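Local coordinates for hypothetical protein, IPT/TIG domain protein (Bacteroides ovatus, PDB 4HW6), which is of unknown function but, as a six-bladed beta-propeller joined to an IPT/TIG domain, probably binds carbohydrate as an auxiliary nutrient-binding protein, at residues A287-N292 with A310-V315; C415-D420 with V426-P431. One frame throughout, in Å; residues are numbered along the deposited sequence.

Interaction 1: A287-N292 with A310-V315; sequences AYIIYN and AVPYIV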
ATOM      1  N   ALA A 287      11.195 -16.141  -3.584  1.00 14.10           N
ATOM      2  CA  ALA A 287      10.238 -15.608  -2.600  1.00 13.46           C
ATOM      3  C   ALA A 287      10.980 -15.176  -1.352  1.00 12.62           C
ATOM      4  O   ALA A 287      12.005 -15.732  -1.027  1.00 12.74           O
ATOM      5  CB  ALA A 287       9.203 -16.667  -2.226  1.00 12.51           C
ATOM      6  N   TYR A 288      10.423 -14.226  -0.624  1.00 12.59           N
ATOM      7  CA  TYR A 288      10.793 -14.021   0.760  1.00 11.48           C
ATOM      8  C   TYR A 288       9.959 -14.895   1.680  1.00 12.95           C
ATOM      9  O   TYR A 288       8.756 -15.100   1.466  1.00 13.76           O
ATOM     10  CB  TYR A 288      10.632 -12.565   1.182  1.00 11.97           C
ATOM     11  CG  TYR A 288      11.723 -11.623   0.714  1.00 12.31           C
ATOM     12  CD1 TYR A 288      13.064 -11.962   0.776  1.00 13.76           C
ATOM     13  CD2 TYR A 288      11.402 -10.378   0.219  1.00 12.68           C
ATOM     14  CE1 TYR A 288      14.062 -11.074   0.336  1.00 13.16           C
ATOM     15  CE2 TYR A 288      12.374  -9.489  -0.219  1.00 13.71           C
ATOM     16  CZ  TYR A 288      13.697  -9.836  -0.162  1.00 13.65           C
ATOM     17  OH  TYR A 288      14.672  -8.981  -0.611  1.00 14.38           O
ATOM     18  N   ILE A 289      10.615 -15.392   2.712  1.00 12.74           N
ATOM     19  CA  ILE A 289       9.987 -16.027   3.833  1.00 12.87           C
ATOM     20  C   ILE A 289      10.187 -15.139   5.059  1.00 12.87           C
ATOM     21  O   ILE A 289      11.324 -14.995   5.578  1.00 12.29           O
ATOM     22  CB  ILE A 289      10.597 -17.408   4.142  1.00 14.18           C
ATOM     23  CG1 ILE A 289      10.742 -18.271   2.881  1.00 15.28           C
ATOM     24  CG2 ILE A 289       9.759 -18.123   5.209  1.00 14.77           C
ATOM     25  CD1 ILE A 289      11.662 -19.461   3.092  1.00 16.30           C
ATOM     26  N   ILE A 290       9.100 -14.498   5.485  1.00 12.70           N
ATOM     27  CA  ILE A 290       9.113 -13.673   6.670  1.00 10.79           C
ATOM     28  C   ILE A 290       8.923 -14.550   7.898  1.00 12.12           C
ATOM     29  O   ILE A 290       7.913 -15.254   7.990  1.00 13.02           O
ATOM     30  CB  ILE A 290       8.049 -12.581   6.626  1.00 12.14           C
ATOM     31  CG1 ILE A 290       8.172 -11.745   5.330  1.00 12.69           C
ATOM     32  CG2 ILE A 290       8.195 -11.683   7.853  1.00 13.05           C
ATOM     33  CD1 ILE A 290       7.063 -10.718   5.166  1.00 19.27           C
ATOM     34  N   TYR A 291       9.914 -14.559   8.794  1.00 11.81           N
ATOM     35  CA  TYR A 291       9.838 -15.319  10.034  1.00 12.31           C
ATOM     36  C   TYR A 291       9.164 -14.389  11.031  1.00 12.90           C
ATOM     37  O   TYR A 291       9.808 -13.610  11.732  1.00 13.11           O
ATOM     38  CB  TYR A 291      11.226 -15.734  10.541  1.00 13.70           C
ATOM     39  CG  TYR A 291      11.906 -16.896   9.868  1.00 13.40           C
ATOM     40  CD1 TYR A 291      11.807 -17.132   8.495  1.00 14.45           C
ATOM     41  CD2 TYR A 291      12.689 -17.773  10.621  1.00 13.79           C
ATOM     42  CE1 TYR A 291      12.441 -18.221   7.900  1.00 14.32           C
ATOM     43  CE2 TYR A 291      13.345 -18.848  10.035  1.00 13.96           C
ATOM     44  CZ  TYR A 291      13.237 -19.061   8.668  1.00 13.94           C
ATOM     45  OH  TYR A 291      13.888 -20.153   8.099  1.00 15.15           O
ATOM     46  N   ASN A 292       7.831 -14.422  11.059  1.00 12.39           N
ATOM     47  CA  ASN A 292       7.080 -13.460  11.851  1.00 13.10           C
ATOM     48  C   ASN A 292       7.416 -13.478  13.332  1.00 16.14           C
ATOM     49  O   ASN A 292       7.437 -12.443  13.969  1.00 15.79           O
ATOM     50  CB  ASN A 292       5.554 -13.667  11.701  1.00 13.86           C
ATOM     51  CG  ASN A 292       5.094 -13.805  10.264  1.00 17.55           C
ATOM     52  OD1 ASN A 292       4.438 -14.781   9.923  1.00 18.19           O
ATOM     53  ND2 ASN A 292       5.416 -12.823   9.412  1.00 15.25           N
ATOM     54  N   ALA A 310      15.434 -23.934  -3.765  1.00 17.96           N
ATOM     55  CA  ALA A 310      16.746 -24.052  -3.164  1.00 17.84           C
ATOM     56  C   ALA A 310      16.669 -23.905  -1.644  1.00 17.44           C
ATOM     57  O   ALA A 310      15.637 -23.501  -1.075  1.00 17.59           O
ATOM     58  CB  ALA A 310      17.704 -23.022  -3.754  1.00 20.97           C
ATOM     59  N   VAL A 311      17.785 -24.216  -0.986  1.00 18.44           N
ATOM     60  CA  VAL A 311      17.898 -24.038   0.453  1.00 17.72           C
ATOM     61  C   VAL A 311      17.664 -22.555   0.764  1.00 17.03           C
ATOM     62  O   VAL A 311      18.330 -21.686   0.170  1.00 16.14           O
ATOM     63  CB  VAL A 311      19.285 -24.473   0.969  1.00 21.87           C
ATOM     64  CG1 VAL A 311      19.444 -24.074   2.425  1.00 21.82           C
ATOM     65  CG2 VAL A 311      19.459 -25.992   0.803  1.00 23.56           C
ATOM     66  N   PRO A 312      16.702 -22.250   1.654  1.00 15.83           N
ATOM     67  CA  PRO A 312      16.515 -20.830   2.022  1.00 14.71           C
ATOM     68  C   PRO A 312      17.695 -20.272   2.765  1.00 15.05           C
ATOM     69  O   PRO A 312      18.375 -21.004   3.502  1.00 15.50           O
ATOM     70  CB  PRO A 312      15.314 -20.849   2.959  1.00 14.85           C
ATOM     71  CG  PRO A 312      14.593 -22.114   2.599  1.00 15.89           C
ATOM     72  CD  PRO A 312      15.682 -23.101   2.278  1.00 15.96           C
ATOM     73  N   TYR A 313      17.937 -18.980   2.580  1.00 14.24           N
ATOM     74  CA  TYR A 313      19.014 -18.301   3.300  1.00 14.99           C
ATOM     75  C   TYR A 313      18.541 -16.983   3.876  1.00 14.88           C
ATOM     76  O   TYR A 313      17.698 -16.319   3.284  1.00 13.46           O
ATOM     77  CB  TYR A 313      20.244 -18.092   2.399  1.00 17.18           C
ATOM     78  CG  TYR A 313      19.997 -17.274   1.163  1.00 17.31           C
ATOM     79  CD1 TYR A 313      20.107 -15.889   1.185  1.00 19.08           C
ATOM     80  CD2 TYR A 313      19.686 -17.890  -0.048  1.00 20.91           C
ATOM     81  CE1 TYR A 313      19.878 -15.148   0.062  1.00 19.45           C
ATOM     82  CE2 TYR A 313      19.485 -17.139  -1.202  1.00 20.50           C
ATOM     83  CZ  TYR A 313      19.578 -15.771  -1.127  1.00 22.50           C
ATOM     84  OH  TYR A 313      19.417 -14.988  -2.264  1.00 27.38           O
ATOM     85  N   ILE A 314      19.143 -16.570   4.987  1.00 13.91           N
ATOM     86  CA  ILE A 314      18.735 -15.324   5.644  1.00 13.60           C
ATOM     87  C   ILE A 314      19.200 -14.111   4.851  1.00 14.47           C
ATOM     88  O   ILE A 314      20.318 -14.098   4.279  1.00 13.96           O
ATOM     89  CB  ILE A 314      19.228 -15.262   7.122  1.00 14.17           C
ATOM     90  CG1 ILE A 314      18.547 -14.139   7.886  1.00 14.62           C
ATOM     91  CG2 ILE A 314      20.755 -15.113   7.200  1.00 14.47           C
ATOM     92  CD1 ILE A 314      18.732 -14.284   9.383  1.00 14.39           C
ATOM     93  N   VAL A 315      18.316 -13.112   4.784  1.00 12.32           N
ATOM     94  CA  VAL A 315      18.610 -11.856   4.114  1.00 14.27           C
ATOM     95  C   VAL A 315      18.805 -10.706   5.100  1.00 14.10           C
ATOM     96  O   VAL A 315      19.739  -9.904   4.929  1.00 15.00           O
ATOM     97  CB  VAL A 315      17.544 -11.538   3.043  1.00 16.24           C
ATOM     98  CG1 VAL A 315      17.736 -10.142   2.445  1.00 16.81           C
ATOM     99  CG2 VAL A 315      17.610 -12.604   1.951  1.00 16.74           C
TER
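Tyr-288 and Val-315 bring their CA atoms to 8.8 Å, and those of Ile-289 and Pro-312 to 8.3 Å, spacings too wide for the two backbones to pair directly. Both segments belong to one antiparallel blade of the beta-propeller, where strand 296-301 runs between strand 286-291 and the edge strand 313-315. The contact is therefore made by side chains alone, through two apolar touches with no hydrogen bond, and buries a modest 137 Å².

Ile-289 meets Pro-312 through the end of its longer branch. With CG1 beside the backbone N and CD1 continuing nearly straight beyond it (chi2 165°), the side chain extends far enough for Ile-289 CD1 to lie 3.9 Å from Pro-312 CB. Pro-312 CG is almost as close, whereas Pro-312 CD is well over an ångström more distant, so the methyl meets the CB-CG side of the pyrrolidine ring. A proline suits this place in the loop just before the edge strand: it has no N-H to offer a strand partner, yet presents a rigid hydrocarbon surface.

At Tyr-288 and Val-315 the side chains cross at about a right angle. The tyrosine's CB does not aim at Val-315, and it is the length of the aromatic side chain that carries the ring to it. Phe-357 and Leu-370, from the following blade, also touch Tyr-288, and Leu-370 touches Val-315 as well, so this pair belongs to the packing between blades. Valine suits the spot because its branched CB offers two methyls to the ring: Val-315 CG2 comes up at the ring edge, near its plane, 4.2 Å from Tyr-288 CE1, with Val-315 CG1 only slightly farther from that same carbon, at 4.3 Å.

Interaction 2: C415-D420 with V426-P431; sequences CFYIGD and VRKIAP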
ATOM      1  N   CYS A 415      -1.110   4.741  -3.365  1.00 18.47           N
ATOM      2  CA  CYS A 415      -1.055   4.860  -1.904  1.00 18.18           C
ATOM      3  C   CYS A 415      -0.937   3.497  -1.275  1.00 16.31           C
ATOM      4  O   CYS A 415      -1.298   2.490  -1.894  1.00 18.02           O
ATOM      5  CB  CYS A 415      -2.310   5.586  -1.394  1.00 18.26           C
ATOM      6  SG  CYS A 415      -3.870   4.740  -1.779  1.00 21.70           S
ATOM      7  N   PHE A 416      -0.393   3.451  -0.060  1.00 15.29           N
ATOM      8  CA  PHE A 416      -0.418   2.254   0.746  1.00 15.01           C
ATOM      9  C   PHE A 416      -1.647   2.255   1.667  1.00 15.35           C
ATOM     10  O   PHE A 416      -2.049   3.322   2.170  1.00 15.63           O
ATOM     11  CB  PHE A 416       0.791   2.175   1.668  1.00 14.95           C
ATOM     12  CG  PHE A 416       2.095   1.946   0.966  1.00 15.89           C
ATOM     13  CD1 PHE A 416       2.857   3.009   0.545  1.00 17.92           C
ATOM     14  CD2 PHE A 416       2.563   0.657   0.751  1.00 16.72           C
ATOM     15  CE1 PHE A 416       4.071   2.807  -0.089  1.00 19.19           C
ATOM     16  CE2 PHE A 416       3.782   0.451   0.107  1.00 17.65           C
ATOM     17  CZ  PHE A 416       4.524   1.518  -0.299  1.00 18.64           C
ATOM     18  N   TYR A 417      -2.179   1.066   1.944  1.00 15.35           N
ATOM     19  CA  TYR A 417      -3.118   0.850   3.063  1.00 14.68           C
ATOM     20  C   TYR A 417      -2.389  -0.011   4.088  1.00 15.72           C
ATOM     21  O   TYR A 417      -1.736  -0.997   3.723  1.00 15.42           O
ATOM     22  CB  TYR A 417      -4.440   0.179   2.629  1.00 15.03           C
ATOM     23  CG  TYR A 417      -5.105   0.943   1.523  1.00 16.16           C
ATOM     24  CD1 TYR A 417      -5.500   2.266   1.708  1.00 16.72           C
ATOM     25  CD2 TYR A 417      -5.299   0.363   0.277  1.00 17.86           C
ATOM     26  CE1 TYR A 417      -6.036   2.994   0.666  1.00 18.72           C
ATOM     27  CE2 TYR A 417      -5.854   1.075  -0.759  1.00 18.82           C
ATOM     28  CZ  TYR A 417      -6.231   2.384  -0.563  1.00 18.40           C
ATOM     29  OH  TYR A 417      -6.750   3.086  -1.619  1.00 19.45           O
ATOM     30  N   ILE A 418      -2.478   0.384   5.353  1.00 15.32           N
ATOM     31  CA  ILE A 418      -1.863  -0.313   6.463  1.00 13.97           C
ATOM     32  C   ILE A 418      -2.940  -0.736   7.449  1.00 14.14           C
ATOM     33  O   ILE A 418      -3.729   0.104   7.901  1.00 13.35           O
ATOM     34  CB  ILE A 418      -0.889   0.603   7.239  1.00 14.68           C
ATOM     35  CG1 ILE A 418       0.129   1.266   6.281  1.00 16.82           C
ATOM     36  CG2 ILE A 418      -0.205  -0.178   8.379  1.00 13.74           C
ATOM     37  CD1 ILE A 418       1.061   0.301   5.584  1.00 18.14           C
ATOM     38  N   GLY A 419      -2.967  -2.025   7.784  1.00 13.10           N
ATOM     39  CA  GLY A 419      -3.854  -2.535   8.810  1.00 14.99           C
ATOM     40  C   GLY A 419      -3.192  -2.336  10.147  1.00 14.96           C
ATOM     41  O   GLY A 419      -2.274  -3.081  10.540  1.00 15.98           O
ATOM     42  N   ASP A 420      -3.652  -1.308  10.838  1.00 14.45           N
ATOM     43  CA  ASP A 420      -3.053  -0.846  12.078  1.00 13.98           C
ATOM     44  C   ASP A 420      -3.864  -1.462  13.217  1.00 15.28           C
ATOM     45  O   ASP A 420      -4.791  -0.856  13.754  1.00 16.71           O
ATOM     46  CB  ASP A 420      -3.091   0.671  12.060  1.00 14.50           C
ATOM     47  CG  ASP A 420      -2.282   1.313  13.160  1.00 15.74           C
ATOM     48  OD1 ASP A 420      -1.424   0.637  13.731  1.00 17.06           O
ATOM     49  OD2 ASP A 420      -2.464   2.544  13.368  1.00 19.17           O
ATOM     50  N   VAL A 426      -7.780   1.076   9.227  1.00 14.28           N
ATOM     51  CA  VAL A 426      -6.938   1.094   8.033  1.00 14.49           C
ATOM     52  C   VAL A 426      -6.363   2.499   7.870  1.00 14.66           C
ATOM     53  O   VAL A 426      -7.099   3.485   7.724  1.00 16.91           O
ATOM     54  CB  VAL A 426      -7.711   0.707   6.756  1.00 15.95           C
ATOM     55  CG1 VAL A 426      -6.773   0.712   5.558  1.00 15.35           C
ATOM     56  CG2 VAL A 426      -8.372  -0.656   6.909  1.00 16.13           C
ATOM     57  N   ARG A 427      -5.045   2.579   7.889  1.00 14.29           N
ATOM     58  CA  ARG A 427      -4.323   3.823   7.695  1.00 14.52           C
ATOM     59  C   ARG A 427      -3.903   3.892   6.218  1.00 16.31           C
ATOM     60  O   ARG A 427      -3.828   2.868   5.526  1.00 17.54           O
ATOM     61  CB  ARG A 427      -3.091   3.884   8.591  1.00 14.84           C
ATOM     62  CG  ARG A 427      -3.322   3.597  10.071  1.00 15.04           C
ATOM     63  CD  ARG A 427      -4.060   4.704  10.789  1.00 15.86           C
ATOM     64  NE  ARG A 427      -3.257   5.902  11.033  1.00 15.22           N
ATOM     65  CZ  ARG A 427      -2.251   6.014  11.904  1.00 16.68           C
ATOM     66  NH1 ARG A 427      -1.901   5.037  12.699  1.00 15.89           N
ATOM     67  NH2 ARG A 427      -1.616   7.160  12.014  1.00 17.15           N
ATOM     68  N   LYS A 428      -3.687   5.104   5.737  1.00 15.80           N
ATOM     69  CA  LYS A 428      -3.221   5.331   4.369  1.00 16.45           C
ATOM     70  C   LYS A 428      -1.895   6.082   4.384  1.00 17.64           C
ATOM     71  O   LYS A 428      -1.695   6.986   5.194  1.00 16.15           O
ATOM     72  CB  LYS A 428      -4.276   6.099   3.603  1.00 18.90           C
ATOM     73  CG  LYS A 428      -3.950   6.460   2.159  1.00 20.45           C
ATOM     74  CD  LYS A 428      -5.209   7.099   1.561  1.00 25.32           C
ATOM     75  CE  LYS A 428      -4.960   7.867   0.296  1.00 29.88           C
ATOM     76  NZ  LYS A 428      -6.253   8.491  -0.155  1.00 31.45           N
ATOM     77  N   ILE A 429      -0.976   5.680   3.506  1.00 16.13           N
ATOM     78  CA  ILE A 429       0.253   6.456   3.280  1.00 16.54           C
ATOM     79  C   ILE A 429       0.215   6.942   1.836  1.00 17.09           C
ATOM     80  O   ILE A 429       0.157   6.138   0.909  1.00 17.89           O
ATOM     81  CB  ILE A 429       1.548   5.645   3.541  1.00 16.94           C
ATOM     82  CG1 ILE A 429       1.570   5.063   4.963  1.00 17.31           C
ATOM     83  CG2 ILE A 429       2.768   6.544   3.297  1.00 19.22           C
ATOM     84  CD1 ILE A 429       2.787   4.197   5.266  1.00 18.22           C
ATOM     85  N   ALA A 430       0.238   8.254   1.648  1.00 16.48           N
ATOM     86  CA  ALA A 430       0.096   8.865   0.335  1.00 17.98           C
ATOM     87  C   ALA A 430       0.614  10.294   0.425  1.00 19.11           C
ATOM     88  O   ALA A 430       0.856  10.807   1.531  1.00 17.95           O
ATOM     89  CB  ALA A 430      -1.388   8.901  -0.092  1.00 17.94           C
ATOM     90  N   PRO A 431       0.764  10.949  -0.733  1.00 22.14           N
ATOM     91  CA  PRO A 431       1.078  12.375  -0.744  1.00 23.32           C
ATOM     92  C   PRO A 431       0.058  13.190   0.028  1.00 24.10           C
ATOM     93  O   PRO A 431      -1.145  12.914  -0.043  1.00 22.58           O
ATOM     94  CB  PRO A 431       1.000  12.744  -2.225  1.00 26.72           C
ATOM     95  CG  PRO A 431       1.230  11.489  -2.963  1.00 24.15           C
ATOM     96  CD  PRO A 431       0.720  10.373  -2.088  1.00 25.01           C
TER
HETATM   97  O   HOH W   1      -7.707   5.683  -1.353  1.00 24.29           O
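The C-terminal beta-hairpin of the propeller is formed here, strand 415-420 running antiparallel to strand 425-431. Phe-416 pairs with Ile-429 and Ile-418 with Arg-427, each a hydrogen-bonded pair with two N-H...O bonds; Phe-416 N to Ile-429 O measures 2.9 Å and Arg-427 N to Ile-418 O 2.8 Å. Tyr-417 with Lys-428 and Gly-419 with Val-426 are the non-hydrogen-bonded pairs.

On the face of Phe-416 and Ile-418, Ile-429 serves both: its CB lies 4.0 Å from Phe-416 CB, and its CD1 reaches diagonally to Ile-418 CG1, as suits branched aliphatic groups in a buried sheet. On the other face Val-426 CG1 packs 3.8 Å from Tyr-417 CB. The fully extended Lys-428 lays its methylenes along Cys-415, CE 3.9 Å from Cys-415 CB, while its NZ weakly meets a water that donates to Tyr-417 OH. That hydroxyl also bonds Asp-410.

Arg-427 bends at chi2 and chi3 (-72° and -73°), turning its guanidinium to Asp-420. Arg-427 NH1 reaches Asp-420 OD2 at 2.6 Å in a salt bridge: the oxygen lies in the guanidinium plane, whereas the nitrogen approaches the carboxylate from its anti side, 32° out of the carboxylate plane. Asn-423 also bonds OD2, and Asp-392 pairs with Arg-427 NH2, so the single guanidinium is shared between two carboxylates, which probably steadies its orientation.

Strand 404-410 continues the sheet beyond 415-420, and strand 109-115 flanks 425-431. This blade thus combines an early strand with C-terminal ones, the "Velcro" closure seen in many propellers.

Overall arrangement
Both contacts lie within the propeller but in different blades, their centres 26 Å apart and their nearest atoms about 12 Å apart, so they do not touch. Along the chain they are in series. The blade containing strand 355-361 mediates between them: Phe-357 meets Tyr-288 of interaction 1, and the next residue, Tyr-358, meets Phe-416 of interaction 2. They differ in kind, since interaction 1 reaches past an intervening strand, whereas interaction 2 joins neighbouring strands. The centre of interaction 1 lies about 22 Å from the centre of the chain, that of interaction 2 about 6 Å. Neither can be related to a ligand site from what is known.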